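PDB 5G2F: type-iv like pilin ttha1222 from Thermus thermophilus, which has no established function but, as a type IV-like pilin of the natural competence system, probably takes part in DNA uptake. Local coordinates for residues A[12-17]-A[60-65]; A[16-21]-A[38-43]. All coordinates share one frame; numbering follows the deposited sequence.

Contact 1 (A[12-17]-A[60-65])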
ATOM      1  N   ARG A  12       9.418 -10.125   9.357  1.00 33.40           N
ATOM      2  CA  ARG A  12       8.597 -10.829  10.321  1.00 33.52           C
ATOM      3  C   ARG A  12       7.530  -9.916  10.897  1.00 34.68           C
ATOM      4  O   ARG A  12       6.395 -10.346  11.109  1.00 31.28           O
ATOM      5  CB  ARG A  12       9.426 -11.451  11.446  1.00 37.78           C
ATOM      6  CG  ARG A  12      10.246 -12.641  10.957  1.00 39.39           C
ATOM      7  CD  ARG A  12      10.809 -13.457  12.119  1.00 43.46           C
ATOM      8  NE  ARG A  12      11.549 -14.652  11.665  1.00 48.24           N
ATOM      9  CZ  ARG A  12      10.978 -15.767  11.195  1.00 48.88           C
ATOM     10  NH1 ARG A  12       9.647 -15.890  11.125  1.00 45.75           N
ATOM     11  NH2 ARG A  12      11.749 -16.791  10.830  1.00 50.98           N
ATOM     12  N   ASN A  13       7.889  -8.651  11.128  1.00 33.27           N
ATOM     13  CA  ASN A  13       6.883  -7.668  11.589  1.00 33.89           C
ATOM     14  C   ASN A  13       5.797  -7.357  10.555  1.00 32.04           C
ATOM     15  O   ASN A  13       4.623  -7.205  10.938  1.00 29.73           O
ATOM     16  CB  ASN A  13       7.567  -6.389  12.122  1.00 38.18           C
ATOM     17  CG  ASN A  13       8.076  -6.565  13.537  1.00 44.07           C
ATOM     18  OD1 ASN A  13       7.467  -7.269  14.343  1.00 55.74           O
ATOM     19  ND2 ASN A  13       9.183  -5.899  13.864  1.00 53.74           N
ATOM     20  N   VAL A  14       6.155  -7.354   9.259  1.00 30.97           N
ATOM     21  CA  VAL A  14       5.172  -7.230   8.184  1.00 29.80           C
ATOM     22  C   VAL A  14       4.190  -8.405   8.237  1.00 28.57           C
ATOM     23  O   VAL A  14       2.978  -8.230   8.225  1.00 28.97           O
ATOM     24  CB  VAL A  14       5.839  -7.135   6.796  1.00 29.51           C
ATOM     25  CG1 VAL A  14       4.825  -7.161   5.670  1.00 29.43           C
ATOM     26  CG2 VAL A  14       6.667  -5.863   6.708  1.00 32.50           C
ATOM     27  N   ALA A  15       4.740  -9.617   8.320  1.00 27.79           N
ATOM     28  CA  ALA A  15       3.907 -10.826   8.432  1.00 27.91           C
ATOM     29  C   ALA A  15       2.960 -10.779   9.638  1.00 29.09           C
ATOM     30  O   ALA A  15       1.771 -11.048   9.486  1.00 28.36           O
ATOM     31  CB  ALA A  15       4.779 -12.061   8.537  1.00 28.65           C
ATOM     32  N   LEU A  16       3.494 -10.461  10.811  1.00 30.26           N
ATOM     33  CA  LEU A  16       2.647 -10.329  12.025  1.00 32.42           C
ATOM     34  C   LEU A  16       1.528  -9.308  11.838  1.00 32.17           C
ATOM     35  O   LEU A  16       0.385  -9.558  12.201  1.00 29.87           O
ATOM     36  CB  LEU A  16       3.459  -9.937  13.246  1.00 34.35           C
ATOM     37  CG  LEU A  16       4.343 -11.039  13.816  1.00 41.40           C
ATOM     38  CD1 LEU A  16       5.382 -10.455  14.765  1.00 44.95           C
ATOM     39  CD2 LEU A  16       3.505 -12.095  14.524  1.00 44.18           C
ATOM     40  N   ALA A  17       1.847  -8.202  11.192  1.00 31.77           N
ATOM     41  CA  ALA A  17       0.821  -7.206  10.880  1.00 31.98           C
ATOM     42  C   ALA A  17      -0.264  -7.729   9.927  1.00 31.36           C
ATOM     43  O   ALA A  17      -1.470  -7.471  10.112  1.00 27.62           O
ATOM     44  CB  ALA A  17       1.473  -5.950  10.308  1.00 34.99           C
ATOM     45  N   TYR A  60       0.311 -15.607   1.536  1.00 26.30           N
ATOM     46  CA  TYR A  60       1.087 -14.533   0.944  1.00 26.18           C
ATOM     47  C   TYR A  60       2.573 -14.850   0.992  1.00 26.69           C
ATOM     48  O   TYR A  60       3.032 -15.703   1.781  1.00 22.53           O
ATOM     49  CB  TYR A  60       0.830 -13.174   1.662  1.00 24.13           C
ATOM     50  CG  TYR A  60       1.059 -13.181   3.131  1.00 23.66           C
ATOM     51  CD1 TYR A  60       2.325 -12.957   3.673  1.00 25.23           C
ATOM     52  CD2 TYR A  60       0.043 -13.488   4.007  1.00 25.29           C
ATOM     53  CE1 TYR A  60       2.538 -13.002   5.035  1.00 24.01           C
ATOM     54  CE2 TYR A  60       0.252 -13.502   5.376  1.00 23.54           C
ATOM     55  CZ  TYR A  60       1.487 -13.252   5.883  1.00 23.33           C
ATOM     56  OH  TYR A  60       1.731 -13.368   7.240  1.00 24.69           O
ATOM     57  N   VAL A  61       3.320 -14.085   0.182  1.00 25.83           N
ATOM     58  CA  VAL A  61       4.743 -14.134   0.156  1.00 25.79           C
ATOM     59  C   VAL A  61       5.250 -12.710   0.225  1.00 27.63           C
ATOM     60  O   VAL A  61       4.802 -11.854  -0.561  1.00 28.51           O
ATOM     61  CB  VAL A  61       5.269 -14.776  -1.148  1.00 25.50           C
ATOM     62  CG1 VAL A  61       6.780 -14.918  -1.100  1.00 27.32           C
ATOM     63  CG2 VAL A  61       4.661 -16.153  -1.337  1.00 26.18           C
ATOM     64  N   ILE A  62       6.147 -12.461   1.165  1.00 26.19           N
ATOM     65  CA  ILE A  62       6.805 -11.160   1.256  1.00 29.02           C
ATOM     66  C   ILE A  62       8.203 -11.290   0.686  1.00 29.88           C
ATOM     67  O   ILE A  62       8.954 -12.188   1.093  1.00 29.52           O
ATOM     68  CB  ILE A  62       6.932 -10.697   2.734  1.00 28.83           C
ATOM     69  CG1 ILE A  62       5.549 -10.641   3.394  1.00 28.35           C
ATOM     70  CG2 ILE A  62       7.644  -9.369   2.818  1.00 31.27           C
ATOM     71  CD1 ILE A  62       5.595 -10.652   4.911  1.00 29.32           C
ATOM     72  N   GLU A  63       8.571 -10.381  -0.199  1.00 30.03           N
ATOM     73  CA  GLU A  63       9.921 -10.327  -0.762  1.00 33.05           C
ATOM     74  C   GLU A  63      10.528  -9.002  -0.460  1.00 35.70           C
ATOM     75  O   GLU A  63       9.912  -7.964  -0.760  1.00 35.77           O
ATOM     76  CB  GLU A  63       9.872 -10.445  -2.274  1.00 35.51           C
ATOM     77  CG  GLU A  63       9.457 -11.794  -2.805  1.00 36.34           C
ATOM     78  CD  GLU A  63       9.229 -11.715  -4.297  1.00 40.51           C
ATOM     79  OE1 GLU A  63      10.221 -11.856  -5.065  1.00 42.52           O
ATOM     80  OE2 GLU A  63       8.069 -11.446  -4.707  1.00 41.68           O
ATOM     81  N   ALA A  64      11.667  -9.017   0.192  1.00 35.02           N
ATOM     82  CA  ALA A  64      12.348  -7.776   0.506  1.00 38.02           C
ATOM     83  C   ALA A  64      13.776  -7.814  -0.023  1.00 38.68           C
ATOM     84  O   ALA A  64      14.451  -8.832   0.105  1.00 40.34           O
ATOM     85  CB  ALA A  64      12.329  -7.544   1.999  1.00 37.68           C
ATOM     86  N   SER A  65      14.209  -6.711  -0.633  1.00 41.01           N
ATOM     87  CA  SER A  65      15.571  -6.557  -1.084  1.00 42.44           C
ATOM     88  C   SER A  65      16.301  -5.754  -0.081  1.00 44.43           C
ATOM     89  O   SER A  65      15.763  -4.738   0.401  1.00 42.44           O
ATOM     90  CB  SER A  65      15.644  -5.840  -2.420  1.00 45.04           C
ATOM     91  OG  SER A  65      14.864  -6.519  -3.365  1.00 43.95           O
TER

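Contact 2 (A[16-21]-A[38-43])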
ATOM      1  N   LEU A  16       3.494 -10.461  10.811  1.00 30.26           N
ATOM      2  CA  LEU A  16       2.647 -10.329  12.025  1.00 32.42           C
ATOM      3  C   LEU A  16       1.528  -9.308  11.838  1.00 32.17           C
ATOM      4  O   LEU A  16       0.385  -9.558  12.201  1.00 29.87           O
ATOM      5  CB  LEU A  16       3.459  -9.937  13.246  1.00 34.35           C
ATOM      6  CG  LEU A  16       4.343 -11.039  13.816  1.00 41.40           C
ATOM      7  CD1 LEU A  16       5.382 -10.455  14.765  1.00 44.95           C
ATOM      8  CD2 LEU A  16       3.505 -12.095  14.524  1.00 44.18           C
ATOM      9  N   ALA A  17       1.847  -8.202  11.192  1.00 31.77           N
ATOM     10  CA  ALA A  17       0.821  -7.206  10.880  1.00 31.98           C
ATOM     11  C   ALA A  17      -0.264  -7.729   9.927  1.00 31.36           C
ATOM     12  O   ALA A  17      -1.470  -7.471  10.112  1.00 27.62           O
ATOM     13  CB  ALA A  17       1.473  -5.950  10.308  1.00 34.99           C
ATOM     14  N   LEU A  18       0.144  -8.467   8.903  1.00 27.42           N
ATOM     15  CA  LEU A  18      -0.797  -9.053   7.977  1.00 29.42           C
ATOM     16  C   LEU A  18      -1.716 -10.102   8.666  1.00 28.72           C
ATOM     17  O   LEU A  18      -2.916 -10.172   8.413  1.00 27.77           O
ATOM     18  CB  LEU A  18      -0.033  -9.712   6.789  1.00 28.97           C
ATOM     19  CG  LEU A  18       0.567  -8.768   5.775  1.00 29.01           C
ATOM     20  CD1 LEU A  18       1.357  -9.515   4.727  1.00 28.94           C
ATOM     21  CD2 LEU A  18      -0.491  -7.914   5.055  1.00 30.38           C
ATOM     22  N   GLU A  19      -1.132 -10.920   9.528  1.00 26.79           N
ATOM     23  CA  GLU A  19      -1.894 -11.888  10.301  1.00 26.63           C
ATOM     24  C   GLU A  19      -3.029 -11.218  11.080  1.00 26.71           C
ATOM     25  O   GLU A  19      -4.148 -11.762  11.164  1.00 27.49           O
ATOM     26  CB  GLU A  19      -0.983 -12.691  11.236  1.00 27.08           C
ATOM     27  CG  GLU A  19       0.014 -13.634  10.543  1.00 27.11           C
ATOM     28  CD  GLU A  19      -0.630 -14.674   9.638  1.00 29.45           C
ATOM     29  OE1 GLU A  19      -1.550 -15.410  10.100  1.00 26.45           O
ATOM     30  OE2 GLU A  19      -0.231 -14.706   8.454  1.00 28.18           O
ATOM     31  N   ALA A  20      -2.746 -10.043  11.606  1.00 27.20           N
ATOM     32  CA  ALA A  20      -3.735  -9.285  12.395  1.00 28.82           C
ATOM     33  C   ALA A  20      -4.911  -8.792  11.588  1.00 28.17           C
ATOM     34  O   ALA A  20      -5.892  -8.342  12.157  1.00 29.74           O
ATOM     35  CB  ALA A  20      -3.051  -8.119  13.075  1.00 29.36           C
ATOM     36  N   GLN A  21      -4.803  -8.809  10.266  1.00 27.63           N
ATOM     37  CA  GLN A  21      -5.894  -8.351   9.424  1.00 28.54           C
ATOM     38  C   GLN A  21      -6.759  -9.484   8.917  1.00 26.96           C
ATOM     39  O   GLN A  21      -7.691  -9.231   8.184  1.00 24.68           O
ATOM     40  CB  GLN A  21      -5.364  -7.713   8.151  1.00 32.04           C
ATOM     41  CG  GLN A  21      -4.120  -6.861   8.278  1.00 38.47           C
ATOM     42  CD  GLN A  21      -4.366  -5.568   8.982  1.00 40.64           C
ATOM     43  OE1 GLN A  21      -5.271  -4.841   8.604  1.00 44.90           O
ATOM     44  NE2 GLN A  21      -3.502  -5.224   9.957  1.00 40.92           N
ATOM     45  N   SER A  38       5.964   0.982   3.202  1.00 42.48           N
ATOM     46  CA  SER A  38       5.374   1.800   4.248  1.00 42.61           C
ATOM     47  C   SER A  38       4.210   1.133   4.904  1.00 42.08           C
ATOM     48  O   SER A  38       3.698   0.151   4.387  1.00 41.57           O
ATOM     49  CB  SER A  38       4.948   3.176   3.674  1.00 44.60           C
ATOM     50  OG  SER A  38       3.628   3.049   3.154  1.00 43.07           O
ATOM     51  N   GLY A  39       3.790   1.683   6.052  1.00 42.42           N
ATOM     52  CA  GLY A  39       2.614   1.188   6.750  1.00 41.82           C
ATOM     53  C   GLY A  39       2.856  -0.030   7.614  1.00 39.57           C
ATOM     54  O   GLY A  39       1.891  -0.657   8.063  1.00 39.32           O
ATOM     55  N   PHE A  40       4.130  -0.357   7.850  1.00 37.54           N
ATOM     56  CA  PHE A  40       4.477  -1.463   8.713  1.00 37.00           C
ATOM     57  C   PHE A  40       5.510  -1.136   9.762  1.00 39.76           C
ATOM     58  O   PHE A  40       6.427  -1.930  10.057  1.00 37.80           O
ATOM     59  CB  PHE A  40       4.947  -2.669   7.876  1.00 35.15           C
ATOM     60  CG  PHE A  40       3.891  -3.244   6.989  1.00 33.30           C
ATOM     61  CD1 PHE A  40       2.985  -4.189   7.478  1.00 32.33           C
ATOM     62  CD2 PHE A  40       3.753  -2.826   5.690  1.00 34.21           C
ATOM     63  CE1 PHE A  40       2.008  -4.715   6.678  1.00 29.81           C
ATOM     64  CE2 PHE A  40       2.780  -3.363   4.881  1.00 33.62           C
ATOM     65  CZ  PHE A  40       1.904  -4.325   5.376  1.00 31.70           C
ATOM     66  N   GLY A  41       5.366   0.043  10.362  1.00 39.06           N
ATOM     67  CA  GLY A  41       6.246   0.436  11.432  1.00 40.88           C
ATOM     68  C   GLY A  41       7.516   0.969  10.829  1.00 42.65           C
ATOM     69  O   GLY A  41       7.583   1.267   9.636  1.00 43.92           O
ATOM     70  N   GLN A  42       8.521   1.141  11.675  1.00 46.87           N
ATOM     71  CA  GLN A  42       9.795   1.676  11.241  1.00 47.46           C
ATOM     72  C   GLN A  42      10.466   0.680  10.294  1.00 45.83           C
ATOM     73  O   GLN A  42      10.651  -0.460  10.644  1.00 47.41           O
ATOM     74  CB  GLN A  42      10.669   1.919  12.465  1.00 52.95           C
ATOM     75  CG  GLN A  42      12.098   2.343  12.147  1.00 58.98           C
ATOM     76  CD  GLN A  42      12.217   3.733  11.536  1.00 66.34           C
ATOM     77  OE1 GLN A  42      11.373   4.614  11.763  1.00 69.44           O
ATOM     78  NE2 GLN A  42      13.279   3.932  10.758  1.00 67.99           N
ATOM     79  N   ARG A  43      10.819   1.121   9.096  1.00 45.06           N
ATOM     80  CA  ARG A  43      11.509   0.276   8.120  1.00 43.23           C
ATOM     81  C   ARG A  43      13.015   0.562   8.156  1.00 45.52           C
ATOM     82  O   ARG A  43      13.429   1.694   7.918  1.00 46.32           O
ATOM     83  CB  ARG A  43      10.961   0.514   6.701  1.00 43.45           C
ATOM     84  CG  ARG A  43      11.694  -0.300   5.638  1.00 46.39           C
ATOM     85  CD  ARG A  43      11.100  -0.210   4.230  1.00 47.14           C
ATOM     86  NE  ARG A  43      10.829   1.160   3.807  1.00 52.28           N
ATOM     87  CZ  ARG A  43      11.750   1.990   3.337  1.00 53.48           C
ATOM     88  NH1 ARG A  43      13.017   1.623   3.241  1.00 54.68           N
ATOM     89  NH2 ARG A  43      11.397   3.214   2.988  1.00 57.94           N
TER

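Contact 1 (A[12-17]-A[60-65])
Ile62 reaches helix 3-19 with the end of its side chain, CD1 lying 3.7 Å from Val14 CG1. The same methyl also presses on the helix backbone, 3.7 Å from Ala15 N, and stands 4.0 Å from Ala15 CB, so one carbon fills the angle between two consecutive residues of the turn. Ile62 CG1 is set anti to its own carbonyl carbon (chi1 -57°), and the nearly extended second torsion carries CD1 on toward the helix. Beside it the Tyr60 ring brings CE1 to 4.3 Å from Ala15 CB, while its OH comes within 3.2 Å of Ala15 O, a close approach; the hydroxyl's probable hydrogen bond is to Glu19 OE2, one turn further along the helix. This is the packing core of a type IV pilin head, in which the helix packs along one face of an antiparallel sheet. Segment 12-17 runs at 152° to segment 60-65, nearly antiparallel, with 9.7 Å between the axes of the two short segments. The spacing is the usual one for a helix on a sheet; the nearest backbone pair is Ala15 CA to Ile62 CA, 7.7 Å. Further out, Tyr76 of strand 73-77 touches both Ala15 and Tyr60, and Val11 of the helix flanks Ile62.

Contact 2 (A[16-21]-A[38-43])
Ala17 O, on the residue whose methyl meets the Phe40 ring, accepts the side-chain amide of Gln21 at 3.0 Å from NE2, with a fairly straight N-H...O angle of 159°; Ala20 N adds a weak second bond. The oxygen lies almost in the plane of the Gln21 amide, yet NE2 sits above the Ala17 carbonyl plane, 35° out of it. This is where the helix of the pilin head gives way to the long loop that leads to the sheet, the connection known in type IV pilins as the alpha-beta loop, and Phe40 is the residue by which the loop segment 38-43 touches segment 16-21. Gln21 folds back over the last turn, and its amide nitrogen also bonds to Ala6 O of a second subunit, so two acceptors share it. Gln21 N also bonds to Leu18 O at 3.0 Å. Phe40 CG lies anti to the carbonyl carbon and beside the backbone N (chi1 -64°), which brings the ring nearer to the helix than its first side-chain bond would suggest. The ring turns an edge to the helix: Ala17 CB lies near its plane, 3.9 Å from CE1, while Leu18 supplies its CD2 branch, 4.3 Å from CZ and likewise at the edge. Tyr10 and Val14 of the helix, Leu33 of the loop and Ile52 of strand 47-54 also pack against Phe40, placing the ring between helix and sheet. The loop carrying it is tied to that strand by the Cys36-Cys50 disulfide. Gly41 N bonds to Gln8 OE1 of the second subunit. The shortest approach between the segments is Ala17 CB to Phe40 CD1, 3.7 Å.

Contacts 1 and 2 lie about 8 Å apart, centre to centre, and both draw on helix 3-19, sharing Leu16 and Ala17. Leu18 joins them through its two methyl branches: CD2 faces the loop phenylalanine, whereas CD1 lies 3.7 Å from Tyr60 CE1. Val14 makes the second link, its CA 3.8 Å from Phe40 CD1, so Val14 borders both partners of the helix. The probable bond of the Tyr60 hydroxyl to Glu19, 2.7 Å from OH to OE2, links the sheet to segment 16-21; Glu19 also forms a salt bridge with Arg22 through OE1. Both contacts adjoin the second subunit, whose Ser9 packs on Ala17 and Phe40.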